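PDB 2O0M: transcriptional regulator, SorC family, which probably regulates transcription by binding DNA and a carbohydrate. Local coordinates for residues Asn202-Glu210 with Ile226-Ser234; Val148-Glu159 with Ser185-Met195. One frame throughout, in Å; residues are numbered along the deposited sequence.

Contact 1: Asn202-Glu210 with Ile226-Ser234; sequences NYRALYVPE and IQEVLTLIS
Glu228 holds CG trans to its backbone N (chi1 -177°) and runs extended beyond it, while the Arg204 chain is bent at chi2 and chi3. The extended Glu228 chain brings its carboxylate to the guanidinium of Arg204. In the Rossmann-like putative sugar-binding domain, the loop that leaves the short parallel strand 202-203 packs here on helix 224-234. Arg204 NH2 donates to Glu228 OE2 at 3.0 Å in a salt bridge. OE2 lies almost in the guanidinium plane, but the donor stands well above the carboxylate plane, and the two planes are 80° apart. NH1 adds a weak bond of 3.4 Å to the same OE2. Leu232 CD1 covers one guanidinium face toward its rim.

Further in, the contact is apolar. In Leu206, chi1 of 175° sets CG beside the carbonyl carbon, and the two methyls spread over the helix. Its CB meets Val229 CG1 at 4.0 Å, CD1 reaches Leu230 CD2 at 4.1 Å and CD2 touches Ile233 CD1 at 4.2 Å. Pro175 of strand 169-175 also packs on Leu206, and Leu220 of helix 214-221 packs on Ile226 and Val208. Tyr207 is the centre of an inverse gamma turn, and Val208 N gives a weak bond to Leu206 O across it. Ile226 CD1 comes up against the backbone of this turn, 3.5 Å from Tyr207 O.

Contact 2: Val148-Glu159 with Ser185-Met195; sequences VMGGTTMAMVAE and SVQANSISAVM. With PO4 (phosphate ion), chain B.
Ile191 lies over the first turn of helix 152-159. Its CG1 is 3.6 Å from Ala155 N, and its CD1 packs on Ala155 CB. With chi1 at -85°, CG1 is beside the backbone N and CG2 is turned to the other side, where it meets Val148 CG2 at 3.8 Å. Further along, Ala158 CB touches both Val194 and Met195, 3.5 Å from Met195 CG. The extended selenomethionine Met195 runs alongside Val148 in the opposite direction, SE against Val148 CG1, and ends with CE 3.6 Å from CE of Met154, another selenomethionine. Leu131 of helix 122-138 packs on Met195 and Val157.

The two helices run nearly parallel, 14° apart, with axes 8.6 Å from each other. They belong to a Rossmann-like fold: strand 142-148 leads through a glycine loop into helix 152-159, and strand 169-175 precedes helix 188-199. The loop is tied across by Gly151 N, which donates to Val186 O in the carbonyl plane at 2.8 Å. Gly150 CA makes a CH-O contact with the same oxygen, in a spot too tight for a side chain. Gly151 is the N-cap residue. A phosphate, probably from the crystallisation liquor, sits at this N-terminal helix end, which would probably favour an anion. Thr153 grips its O2 with both N and OG1, each at 2.8 Å, and Thr152 N gives O4 a weak bond. Lys312 NZ and Arg252 NH1 also bond the ion.

Both contacts lie in the putative sugar-binding domain, and their centres are about 15 Å apart. They follow in series along the chain: contact 2 closes within helix 188-199, which leads directly into strand 202-203, where contact 1 opens. The mixed sheet links them. Strand 142-148, which enters contact 2, pairs in parallel with strand 169-175, and that strand pairs with 202-203. Tyr203 and Ala205 also pack on helix 188-199. Helix 224-234 of contact 1 leads on to strand 238-245, which pairs with 142-148 in turn. Both contacts therefore pack helices around the same parallel part of the sheet. Contact 2 is nearer the chain centre and holds the phosphate.

Contact 1: Asn202-Glu210 with Ile226-Ser234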
ATOM      1  N   ASN A 202      -9.408 -14.978  -4.089  1.00 14.08           N
ATOM      2  CA  ASN A 202      -8.766 -15.814  -3.111  1.00 13.82           C
ATOM      3  C   ASN A 202      -7.581 -15.098  -2.495  1.00 13.62           C
ATOM      4  O   ASN A 202      -7.132 -14.081  -3.014  1.00 12.76           O
ATOM      5  CB  ASN A 202      -8.326 -17.114  -3.771  1.00 14.10           C
ATOM      6  CG  ASN A 202      -9.491 -18.041  -4.025  1.00 14.41           C
ATOM      7  OD1 ASN A 202      -9.997 -18.665  -3.093  1.00 16.53           O
ATOM      8  ND2 ASN A 202      -9.955 -18.105  -5.271  1.00 16.39           N
ATOM      9  N   TYR A 203      -7.087 -15.628  -1.382  1.00 13.50           N
ATOM     10  CA  TYR A 203      -5.912 -15.064  -0.733  1.00 13.86           C
ATOM     11  C   TYR A 203      -4.978 -16.149  -0.275  1.00 14.09           C
ATOM     12  O   TYR A 203      -5.372 -17.316  -0.111  1.00 14.27           O
ATOM     13  CB  TYR A 203      -6.290 -14.153   0.445  1.00 13.70           C
ATOM     14  CG  TYR A 203      -6.773 -14.868   1.699  1.00 13.39           C
ATOM     15  CD1 TYR A 203      -5.907 -15.114   2.756  1.00 14.56           C
ATOM     16  CD2 TYR A 203      -8.102 -15.260   1.837  1.00 12.46           C
ATOM     17  CE1 TYR A 203      -6.343 -15.751   3.910  1.00 14.08           C
ATOM     18  CE2 TYR A 203      -8.553 -15.890   2.990  1.00 13.36           C
ATOM     19  CZ  TYR A 203      -7.656 -16.146   4.021  1.00 13.82           C
ATOM     20  OH  TYR A 203      -8.069 -16.779   5.172  1.00 13.64           O
ATOM     21  N   ARG A 204      -3.727 -15.756  -0.087  1.00 14.32           N
ATOM     22  CA  ARG A 204      -2.752 -16.577   0.596  1.00 14.47           C
ATOM     23  C   ARG A 204      -2.024 -15.714   1.614  1.00 14.12           C
ATOM     24  O   ARG A 204      -1.352 -14.759   1.251  1.00 13.03           O
ATOM     25  CB  ARG A 204      -1.772 -17.189  -0.401  1.00 15.01           C
ATOM     26  CG  ARG A 204      -2.401 -18.260  -1.287  1.00 17.42           C
ATOM     27  CD  ARG A 204      -2.670 -19.533  -0.514  1.00 21.11           C
ATOM     28  NE  ARG A 204      -1.434 -20.181  -0.103  1.00 23.73           N
ATOM     29  CZ  ARG A 204      -0.681 -20.941  -0.890  1.00 26.00           C
ATOM     30  NH1 ARG A 204      -1.018 -21.175  -2.153  1.00 28.23           N
ATOM     31  NH2 ARG A 204       0.423 -21.476  -0.400  1.00 26.78           N
ATOM     32  N   ALA A 205      -2.182 -16.052   2.886  1.00 14.06           N
ATOM     33  CA  ALA A 205      -1.525 -15.328   3.959  1.00 14.21           C
ATOM     34  C   ALA A 205      -0.071 -15.739   4.011  1.00 14.03           C
ATOM     35  O   ALA A 205       0.276 -16.869   3.679  1.00 14.68           O
ATOM     36  CB  ALA A 205      -2.201 -15.600   5.288  1.00 14.47           C
ATOM     37  N   LEU A 206       0.782 -14.806   4.412  1.00 14.20           N
ATOM     38  CA  LEU A 206       2.177 -15.086   4.648  1.00 14.57           C
ATOM     39  C   LEU A 206       2.296 -15.273   6.146  1.00 15.45           C
ATOM     40  O   LEU A 206       2.071 -14.334   6.912  1.00 14.41           O
ATOM     41  CB  LEU A 206       3.046 -13.928   4.163  1.00 13.95           C
ATOM     42  CG  LEU A 206       4.544 -14.026   4.448  1.00 14.17           C
ATOM     43  CD1 LEU A 206       5.183 -15.203   3.734  1.00 13.59           C
ATOM     44  CD2 LEU A 206       5.200 -12.737   4.019  1.00 14.75           C
ATOM     45  N   TYR A 207       2.611 -16.490   6.570  1.00 16.98           N
ATOM     46  CA  TYR A 207       2.498 -16.834   7.982  1.00 18.47           C
ATOM     47  C   TYR A 207       3.793 -16.487   8.698  1.00 18.67           C
ATOM     48  O   TYR A 207       4.516 -17.335   9.207  1.00 18.95           O
ATOM     49  CB  TYR A 207       2.027 -18.288   8.144  1.00 20.63           C
ATOM     50  CG  TYR A 207       0.522 -18.387   7.981  1.00 22.21           C
ATOM     51  CD1 TYR A 207      -0.058 -18.977   6.880  1.00 23.66           C
ATOM     52  CD2 TYR A 207      -0.330 -17.851   8.930  1.00 23.39           C
ATOM     53  CE1 TYR A 207      -1.451 -19.054   6.746  1.00 23.49           C
ATOM     54  CE2 TYR A 207      -1.743 -17.923   8.800  1.00 24.57           C
ATOM     55  CZ  TYR A 207      -2.287 -18.517   7.709  1.00 24.96           C
ATOM     56  OH  TYR A 207      -3.674 -18.560   7.616  1.00 25.92           O
ATOM     57  N   VAL A 208       4.066 -15.186   8.702  1.00 17.93           N
ATOM     58  CA  VAL A 208       5.206 -14.596   9.366  1.00 17.93           C
ATOM     59  C   VAL A 208       4.626 -13.643  10.401  1.00 18.18           C
ATOM     60  O   VAL A 208       3.798 -12.808  10.060  1.00 17.99           O
ATOM     61  CB  VAL A 208       6.082 -13.828   8.342  1.00 17.73           C
ATOM     62  CG1 VAL A 208       7.145 -12.992   9.043  1.00 17.82           C
ATOM     63  CG2 VAL A 208       6.734 -14.803   7.374  1.00 17.18           C
ATOM     64  N   PRO A 209       4.989 -13.796  11.685  1.00 18.61           N
ATOM     65  CA  PRO A 209       4.473 -12.829  12.661  1.00 19.11           C
ATOM     66  C   PRO A 209       4.831 -11.378  12.322  1.00 19.13           C
ATOM     67  O   PRO A 209       5.868 -11.129  11.716  1.00 19.27           O
ATOM     68  CB  PRO A 209       5.145 -13.259  13.960  1.00 19.32           C
ATOM     69  CG  PRO A 209       5.401 -14.728  13.774  1.00 19.32           C
ATOM     70  CD  PRO A 209       5.794 -14.848  12.331  1.00 19.23           C
ATOM     71  N   GLU A 210       3.968 -10.436  12.699  1.00 19.43           N
ATOM     72  CA  GLU A 210       4.211  -9.022  12.406  1.00 19.67           C
ATOM     73  C   GLU A 210       5.400  -8.467  13.174  1.00 21.03           C
ATOM     74  O   GLU A 210       6.054  -7.535  12.715  1.00 20.31           O
ATOM     75  CB  GLU A 210       2.959  -8.187  12.672  1.00 19.26           C
ATOM     76  CG  GLU A 210       1.973  -8.225  11.531  1.00 18.09           C
ATOM     77  CD  GLU A 210       2.431  -7.395  10.342  1.00 16.05           C
ATOM     78  OE1 GLU A 210       2.013  -6.230  10.232  1.00 14.40           O
ATOM     79  OE2 GLU A 210       3.228  -7.900   9.531  1.00 14.26           O
ATOM     80  N   ILE A 226       6.098 -21.218   3.288  1.00 19.58           N
ATOM     81  CA  ILE A 226       6.483 -19.803   3.354  1.00 19.73           C
ATOM     82  C   ILE A 226       7.129 -19.367   2.034  1.00 19.55           C
ATOM     83  O   ILE A 226       6.828 -18.289   1.502  1.00 18.98           O
ATOM     84  CB  ILE A 226       7.462 -19.551   4.520  1.00 19.41           C
ATOM     85  CG1 ILE A 226       6.785 -19.808   5.877  1.00 19.46           C
ATOM     86  CG2 ILE A 226       8.080 -18.142   4.449  1.00 19.41           C
ATOM     87  CD1 ILE A 226       5.760 -18.771   6.295  1.00 19.21           C
ATOM     88  N   GLN A 227       8.021 -20.204   1.513  1.00 19.55           N
ATOM     89  CA  GLN A 227       8.705 -19.926   0.249  1.00 20.39           C
ATOM     90  C   GLN A 227       7.712 -19.765  -0.883  1.00 19.94           C
ATOM     91  O   GLN A 227       7.879 -18.911  -1.757  1.00 19.57           O
ATOM     92  CB  GLN A 227       9.664 -21.071  -0.109  1.00 20.48           C
ATOM     93  CG  GLN A 227      10.892 -21.198   0.777  1.00 22.37           C
ATOM     94  CD  GLN A 227      11.648 -22.512   0.550  1.00 22.88           C
ATOM     95  OE1 GLN A 227      11.219 -23.373  -0.235  1.00 26.91           O
ATOM     96  NE2 GLN A 227      12.780 -22.673   1.239  1.00 24.97           N
ATOM     97  N   GLU A 228       6.685 -20.607  -0.864  1.00 19.85           N
ATOM     98  CA  GLU A 228       5.656 -20.610  -1.886  1.00 19.95           C
ATOM     99  C   GLU A 228       4.960 -19.256  -1.920  1.00 18.86           C
ATOM    100  O   GLU A 228       4.759 -18.692  -2.987  1.00 18.39           O
ATOM    101  CB  GLU A 228       4.663 -21.724  -1.591  1.00 20.15           C
ATOM    102  CG  GLU A 228       3.561 -21.922  -2.601  1.00 22.01           C
ATOM    103  CD  GLU A 228       2.868 -23.264  -2.411  1.00 23.10           C
ATOM    104  OE1 GLU A 228       3.578 -24.283  -2.231  1.00 28.33           O
ATOM    105  OE2 GLU A 228       1.623 -23.303  -2.437  1.00 28.59           O
ATOM    106  N   VAL A 229       4.627 -18.729  -0.747  1.00 18.23           N
ATOM    107  CA  VAL A 229       3.967 -17.423  -0.690  1.00 17.86           C
ATOM    108  C   VAL A 229       4.923 -16.285  -1.075  1.00 17.15           C
ATOM    109  O   VAL A 229       4.526 -15.375  -1.809  1.00 16.80           O
ATOM    110  CB  VAL A 229       3.272 -17.171   0.665  1.00 17.58           C
ATOM    111  CG1 VAL A 229       2.628 -15.770   0.693  1.00 17.80           C
ATOM    112  CG2 VAL A 229       2.207 -18.237   0.903  1.00 18.02           C
ATOM    113  N   LEU A 230       6.175 -16.337  -0.615  1.00 16.49           N
ATOM    114  CA  LEU A 230       7.176 -15.338  -1.017  1.00 16.76           C
ATOM    115  C   LEU A 230       7.367 -15.336  -2.534  1.00 17.03           C
ATOM    116  O   LEU A 230       7.527 -14.284  -3.143  1.00 16.65           O
ATOM    117  CB  LEU A 230       8.514 -15.543  -0.294  1.00 16.76           C
ATOM    118  CG  LEU A 230       8.505 -15.243   1.210  1.00 16.16           C
ATOM    119  CD1 LEU A 230       9.818 -15.703   1.829  1.00 17.48           C
ATOM    120  CD2 LEU A 230       8.248 -13.754   1.502  1.00 16.79           C
ATOM    121  N   THR A 231       7.307 -16.514  -3.147  1.00 17.17           N
ATOM    122  CA  THR A 231       7.422 -16.607  -4.599  1.00 17.48           C
ATOM    123  C   THR A 231       6.201 -15.990  -5.287  1.00 17.49           C
ATOM    124  O   THR A 231       6.354 -15.242  -6.251  1.00 17.71           O
ATOM    125  CB  THR A 231       7.654 -18.068  -5.040  1.00 17.83           C
ATOM    126  OG1 THR A 231       8.893 -18.515  -4.480  1.00 17.33           O
ATOM    127  CG2 THR A 231       7.723 -18.198  -6.555  1.00 18.06           C
ATOM    128  N   LEU A 232       5.005 -16.280  -4.779  1.00 17.48           N
ATOM    129  CA  LEU A 232       3.776 -15.672  -5.300  1.00 17.71           C
ATOM    130  C   LEU A 232       3.891 -14.154  -5.253  1.00 17.28           C
ATOM    131  O   LEU A 232       3.582 -13.459  -6.229  1.00 17.51           O
ATOM    132  CB  LEU A 232       2.543 -16.129  -4.514  1.00 18.02           C
ATOM    133  CG  LEU A 232       2.062 -17.560  -4.795  1.00 19.25           C
ATOM    134  CD1 LEU A 232       1.110 -18.045  -3.708  1.00 20.57           C
ATOM    135  CD2 LEU A 232       1.402 -17.643  -6.161  1.00 21.49           C
ATOM    136  N   ILE A 233       4.354 -13.638  -4.119  1.00 16.90           N
ATOM    137  CA  ILE A 233       4.517 -12.192  -3.956  1.00 17.16           C
ATOM    138  C   ILE A 233       5.493 -11.647  -4.990  1.00 17.29           C
ATOM    139  O   ILE A 233       5.239 -10.619  -5.599  1.00 17.45           O
ATOM    140  CB  ILE A 233       5.003 -11.818  -2.534  1.00 16.99           C
ATOM    141  CG1 ILE A 233       3.900 -12.114  -1.519  1.00 17.49           C
ATOM    142  CG2 ILE A 233       5.426 -10.340  -2.470  1.00 17.09           C
ATOM    143  CD1 ILE A 233       4.422 -12.247  -0.110  1.00 16.92           C
ATOM    144  N   SER A 234       6.611 -12.346  -5.198  1.00 17.38           N
ATOM    145  CA  SER A 234       7.621 -11.905  -6.173  1.00 17.73           C
ATOM    146  C   SER A 234       7.086 -11.812  -7.607  1.00 17.80           C
ATOM    147  O   SER A 234       7.621 -11.045  -8.412  1.00 19.11           O
ATOM    148  CB  SER A 234       8.843 -12.829  -6.152  1.00 18.20           C
ATOM    149  OG  SER A 234       8.555 -14.049  -6.808  1.00 20.49           O
TER

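Contact 2: Val148-Glu159 with Ser185-Met195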
ATOM      1  N   VAL A 148      -0.606  -6.571  -1.452  1.00  8.92           N
ATOM      2  CA  VAL A 148      -1.180  -5.433  -0.754  1.00  9.19           C
ATOM      3  C   VAL A 148      -0.466  -5.126   0.559  1.00  9.30           C
ATOM      4  O   VAL A 148       0.058  -6.018   1.228  1.00  9.78           O
ATOM      5  CB  VAL A 148      -2.671  -5.633  -0.473  1.00  9.50           C
ATOM      6  CG1 VAL A 148      -3.447  -5.830  -1.774  1.00 10.48           C
ATOM      7  CG2 VAL A 148      -2.899  -6.803   0.453  1.00  9.40           C
HETATM    8  N   MSE A 149      -0.431  -3.840   0.895  1.00  9.04           N
HETATM    9  CA  MSE A 149      -0.077  -3.401   2.226  1.00  9.25           C
HETATM   10  C   MSE A 149      -1.312  -3.200   3.098  1.00  9.50           C
HETATM   11  O   MSE A 149      -2.438  -3.137   2.608  1.00  9.48           O
HETATM   12  CB  MSE A 149       0.769  -2.128   2.181  1.00  9.37           C
HETATM   13  CG  MSE A 149       2.130  -2.337   1.566  1.00 10.55           C
HETATM   14 SE   MSE A 149       3.334  -3.510   2.572  1.00 17.78          SE
HETATM   15  CE  MSE A 149       3.551  -2.446   4.103  1.00 12.79           C
ATOM     16  N   GLY A 150      -1.080  -3.098   4.399  1.00  9.89           N
ATOM     17  CA  GLY A 150      -2.149  -2.900   5.370  1.00  9.33           C
ATOM     18  C   GLY A 150      -2.292  -1.448   5.781  1.00  9.46           C
ATOM     19  O   GLY A 150      -1.995  -0.539   5.005  1.00  9.79           O
ATOM     20  N   GLY A 151      -2.743  -1.241   7.009  1.00 10.04           N
ATOM     21  CA  GLY A 151      -2.974   0.076   7.557  1.00 10.28           C
ATOM     22  C   GLY A 151      -4.441   0.441   7.566  1.00 10.53           C
ATOM     23  O   GLY A 151      -5.281  -0.270   7.015  1.00 10.82           O
ATOM     24  N   THR A 152      -4.758   1.562   8.204  1.00 11.14           N
ATOM     25  CA  THR A 152      -6.145   1.956   8.396  1.00 11.88           C
ATOM     26  C   THR A 152      -6.868   2.235   7.079  1.00 11.88           C
ATOM     27  O   THR A 152      -7.978   1.768   6.863  1.00 12.60           O
ATOM     28  CB  THR A 152      -6.242   3.173   9.325  1.00 12.29           C
ATOM     29  OG1 THR A 152      -5.632   2.860  10.579  1.00 13.36           O
ATOM     30  CG2 THR A 152      -7.682   3.571   9.549  1.00 14.18           C
ATOM     31  N   THR A 153      -6.224   2.979   6.184  1.00 12.05           N
ATOM     32  CA  THR A 153      -6.810   3.268   4.877  1.00 11.30           C
ATOM     33  C   THR A 153      -7.120   1.995   4.122  1.00 11.16           C
ATOM     34  O   THR A 153      -8.225   1.808   3.625  1.00 11.15           O
ATOM     35  CB  THR A 153      -5.863   4.129   4.039  1.00 11.78           C
ATOM     36  OG1 THR A 153      -5.668   5.373   4.715  1.00 12.52           O
ATOM     37  CG2 THR A 153      -6.425   4.383   2.661  1.00 12.15           C
HETATM   38  N   MSE A 154      -6.132   1.116   4.034  1.00 10.69           N
HETATM   39  CA  MSE A 154      -6.305  -0.108   3.277  1.00 10.69           C
HETATM   40  C   MSE A 154      -7.368  -1.044   3.885  1.00 11.09           C
HETATM   41  O   MSE A 154      -8.088  -1.729   3.152  1.00 11.51           O
HETATM   42  CB  MSE A 154      -4.972  -0.833   3.146  1.00 10.80           C
HETATM   43  CG  MSE A 154      -3.969  -0.099   2.264  1.00 11.49           C
HETATM   44 SE   MSE A 154      -4.509  -0.040   0.391  1.00 19.95          SE
HETATM   45  CE  MSE A 154      -4.468  -1.947   0.071  1.00 16.50           C
ATOM     46  N   ALA A 155      -7.473  -1.073   5.211  1.00 11.74           N
ATOM     47  CA  ALA A 155      -8.481  -1.890   5.888  1.00 11.50           C
ATOM     48  C   ALA A 155      -9.883  -1.429   5.464  1.00 12.39           C
ATOM     49  O   ALA A 155     -10.748  -2.239   5.114  1.00 13.22           O
ATOM     50  CB  ALA A 155      -8.328  -1.781   7.379  1.00 11.39           C
HETATM   51  N   MSE A 156     -10.073  -0.121   5.452  1.00 12.27           N
HETATM   52  CA  MSE A 156     -11.374   0.440   5.061  1.00 13.28           C
HETATM   53  C   MSE A 156     -11.667   0.281   3.580  1.00 12.59           C
HETATM   54  O   MSE A 156     -12.812  -0.026   3.184  1.00 13.48           O
HETATM   55  CB  MSE A 156     -11.463   1.906   5.454  1.00 14.68           C
HETATM   56  CG  MSE A 156     -11.473   2.121   6.944  1.00 19.07           C
HETATM   57 SE   MSE A 156     -12.902   1.187   7.895  1.00 35.26          SE
HETATM   58  CE  MSE A 156     -14.311   1.304   6.588  1.00 22.98           C
ATOM     59  N   VAL A 157     -10.646   0.489   2.746  1.00 12.26           N
ATOM     60  CA  VAL A 157     -10.769   0.219   1.327  1.00 12.20           C
ATOM     61  C   VAL A 157     -11.204  -1.223   1.087  1.00 12.28           C
ATOM     62  O   VAL A 157     -12.145  -1.484   0.333  1.00 12.58           O
ATOM     63  CB  VAL A 157      -9.434   0.487   0.583  1.00 12.85           C
ATOM     64  CG1 VAL A 157      -9.477  -0.109  -0.823  1.00 13.17           C
ATOM     65  CG2 VAL A 157      -9.143   1.988   0.534  1.00 12.70           C
ATOM     66  N   ALA A 158     -10.510  -2.166   1.725  1.00 12.10           N
ATOM     67  CA  ALA A 158     -10.793  -3.583   1.531  1.00 12.23           C
ATOM     68  C   ALA A 158     -12.247  -3.917   1.889  1.00 12.26           C
ATOM     69  O   ALA A 158     -12.924  -4.636   1.154  1.00 12.46           O
ATOM     70  CB  ALA A 158      -9.830  -4.438   2.337  1.00 12.08           C
ATOM     71  N   GLU A 159     -12.729  -3.373   3.000  1.00 12.67           N
ATOM     72  CA  GLU A 159     -14.101  -3.650   3.468  1.00 13.96           C
ATOM     73  C   GLU A 159     -15.152  -3.173   2.469  1.00 13.98           C
ATOM     74  O   GLU A 159     -16.292  -3.657   2.474  1.00 14.43           O
ATOM     75  CB  GLU A 159     -14.342  -2.974   4.820  1.00 14.74           C
ATOM     76  CG  GLU A 159     -13.527  -3.548   5.961  1.00 18.41           C
ATOM     77  CD  GLU A 159     -13.976  -4.940   6.396  1.00 21.19           C
ATOM     78  OE1 GLU A 159     -15.087  -5.381   5.988  1.00 23.67           O
ATOM     79  OE2 GLU A 159     -13.218  -5.581   7.166  1.00 21.50           O
ATOM     80  N   SER A 185      -6.000  -6.119  13.116  1.00 14.69           N
ATOM     81  CA  SER A 185      -7.097  -5.463  12.412  1.00 14.66           C
ATOM     82  C   SER A 185      -6.654  -4.763  11.125  1.00 13.72           C
ATOM     83  O   SER A 185      -7.469  -4.565  10.219  1.00 14.20           O
ATOM     84  CB  SER A 185      -7.800  -4.443  13.317  1.00 14.93           C
ATOM     85  OG  SER A 185      -6.867  -3.497  13.828  1.00 18.32           O
ATOM     86  N   VAL A 186      -5.383  -4.368  11.056  1.00 12.84           N
ATOM     87  CA  VAL A 186      -4.889  -3.627   9.891  1.00 12.83           C
ATOM     88  C   VAL A 186      -3.634  -4.243   9.265  1.00 12.55           C
ATOM     89  O   VAL A 186      -2.993  -3.617   8.415  1.00 12.70           O
ATOM     90  CB  VAL A 186      -4.669  -2.116  10.205  1.00 11.94           C
ATOM     91  CG1 VAL A 186      -5.978  -1.456  10.672  1.00 13.15           C
ATOM     92  CG2 VAL A 186      -3.538  -1.910  11.211  1.00 11.53           C
ATOM     93  N   GLN A 187      -3.275  -5.464   9.648  1.00 11.85           N
ATOM     94  CA  GLN A 187      -2.112  -6.090   9.009  1.00 12.92           C
ATOM     95  C   GLN A 187      -2.440  -6.526   7.568  1.00 12.09           C
ATOM     96  O   GLN A 187      -3.599  -6.784   7.220  1.00 11.69           O
ATOM     97  CB  GLN A 187      -1.533  -7.225   9.865  1.00 13.98           C
ATOM     98  CG  GLN A 187      -2.130  -8.564   9.675  1.00 15.93           C
ATOM     99  CD  GLN A 187      -1.392  -9.614  10.497  1.00 15.22           C
ATOM    100  OE1 GLN A 187      -1.690  -9.794  11.667  1.00 17.44           O
ATOM    101  NE2 GLN A 187      -0.436 -10.321   9.878  1.00 17.31           N
ATOM    102  N   ALA A 188      -1.406  -6.584   6.730  1.00 11.45           N
ATOM    103  CA  ALA A 188      -1.567  -6.873   5.313  1.00 11.20           C
ATOM    104  C   ALA A 188      -2.292  -8.220   5.055  1.00 10.88           C
ATOM    105  O   ALA A 188      -3.133  -8.319   4.145  1.00 10.77           O
ATOM    106  CB  ALA A 188      -0.191  -6.852   4.628  1.00 11.58           C
ATOM    107  N   ASN A 189      -1.996  -9.239   5.864  1.00 10.88           N
ATOM    108  CA  ASN A 189      -2.704 -10.532   5.761  1.00 11.32           C
ATOM    109  C   ASN A 189      -4.211 -10.325   5.861  1.00 11.81           C
ATOM    110  O   ASN A 189      -4.992 -10.917   5.105  1.00 11.42           O
ATOM    111  CB  ASN A 189      -2.308 -11.514   6.881  1.00 11.65           C
ATOM    112  CG  ASN A 189      -1.045 -12.312   6.592  1.00 12.14           C
ATOM    113  OD1 ASN A 189      -0.411 -12.871   7.527  1.00 15.28           O
ATOM    114  ND2 ASN A 189      -0.662 -12.382   5.334  1.00  8.61           N
ATOM    115  N   SER A 190      -4.612  -9.511   6.829  1.00 12.16           N
ATOM    116  CA  SER A 190      -6.027  -9.255   7.075  1.00 12.94           C
ATOM    117  C   SER A 190      -6.666  -8.531   5.901  1.00 13.21           C
ATOM    118  O   SER A 190      -7.767  -8.900   5.458  1.00 13.28           O
ATOM    119  CB  SER A 190      -6.209  -8.481   8.373  1.00 13.60           C
ATOM    120  OG  SER A 190      -5.702  -9.238   9.456  1.00 15.07           O
ATOM    121  N   ILE A 191      -5.973  -7.522   5.371  1.00 12.33           N
ATOM    122  CA  ILE A 191      -6.474  -6.783   4.207  1.00 12.37           C
ATOM    123  C   ILE A 191      -6.622  -7.769   3.025  1.00 11.78           C
ATOM    124  O   ILE A 191      -7.612  -7.747   2.313  1.00 11.46           O
ATOM    125  CB  ILE A 191      -5.549  -5.567   3.831  1.00 12.66           C
ATOM    126  CG1 ILE A 191      -5.900  -4.310   4.646  1.00 14.14           C
ATOM    127  CG2 ILE A 191      -5.695  -5.198   2.378  1.00 12.41           C
ATOM    128  CD1 ILE A 191      -5.681  -4.416   6.116  1.00 15.16           C
ATOM    129  N   SER A 192      -5.648  -8.662   2.841  1.00 11.86           N
ATOM    130  CA  SER A 192      -5.699  -9.631   1.728  1.00 12.03           C
ATOM    131  C   SER A 192      -6.947 -10.507   1.808  1.00 12.04           C
ATOM    132  O   SER A 192      -7.634 -10.755   0.794  1.00 12.41           O
ATOM    133  CB  SER A 192      -4.459 -10.535   1.743  1.00 12.66           C
ATOM    134  OG  SER A 192      -3.274  -9.766   1.605  1.00 16.79           O
ATOM    135  N   ALA A 193      -7.254 -10.962   3.022  1.00 11.27           N
ATOM    136  CA  ALA A 193      -8.378 -11.871   3.233  1.00 11.37           C
ATOM    137  C   ALA A 193      -9.690 -11.166   2.972  1.00 10.82           C
ATOM    138  O   ALA A 193     -10.592 -11.718   2.320  1.00 10.61           O
ATOM    139  CB  ALA A 193      -8.345 -12.449   4.629  1.00 11.39           C
ATOM    140  N   VAL A 194      -9.796  -9.938   3.462  1.00 10.49           N
ATOM    141  CA  VAL A 194     -11.006  -9.146   3.254  1.00 11.98           C
ATOM    142  C   VAL A 194     -11.192  -8.824   1.773  1.00 12.29           C
ATOM    143  O   VAL A 194     -12.293  -8.981   1.220  1.00 11.89           O
ATOM    144  CB  VAL A 194     -11.009  -7.863   4.117  1.00 11.50           C
ATOM    145  CG1 VAL A 194     -12.197  -6.961   3.754  1.00 12.33           C
ATOM    146  CG2 VAL A 194     -11.063  -8.245   5.595  1.00 12.14           C
HETATM  147  N   MSE A 195     -10.125  -8.376   1.124  1.00 12.83           N
HETATM  148  CA  MSE A 195     -10.211  -8.071  -0.305  1.00 14.93           C
HETATM  149  C   MSE A 195     -10.650  -9.295  -1.084  1.00 13.34           C
HETATM  150  O   MSE A 195     -11.495  -9.200  -1.968  1.00 13.08           O
HETATM  151  CB  MSE A 195      -8.867  -7.593  -0.842  1.00 15.48           C
HETATM  152  CG  MSE A 195      -8.497  -6.215  -0.416  1.00 18.09           C
HETATM  153 SE   MSE A 195      -7.341  -5.343  -1.760  1.00 28.83          SE
HETATM  154  CE  MSE A 195      -7.447  -3.568  -1.010  1.00 22.98           C
TER
HETATM  155  P   PO4 B 401      -2.670   4.526   7.385  1.00 17.36           P
HETATM  156  O1  PO4 B 401      -2.000   5.843   7.240  1.00 19.86           O
HETATM  157  O2  PO4 B 401      -3.703   4.292   6.347  1.00 17.99           O
HETATM  158  O3  PO4 B 401      -1.639   3.444   7.442  1.00 22.36           O
HETATM  159  O4  PO4 B 401      -3.323   4.471   8.733  1.00 21.83           O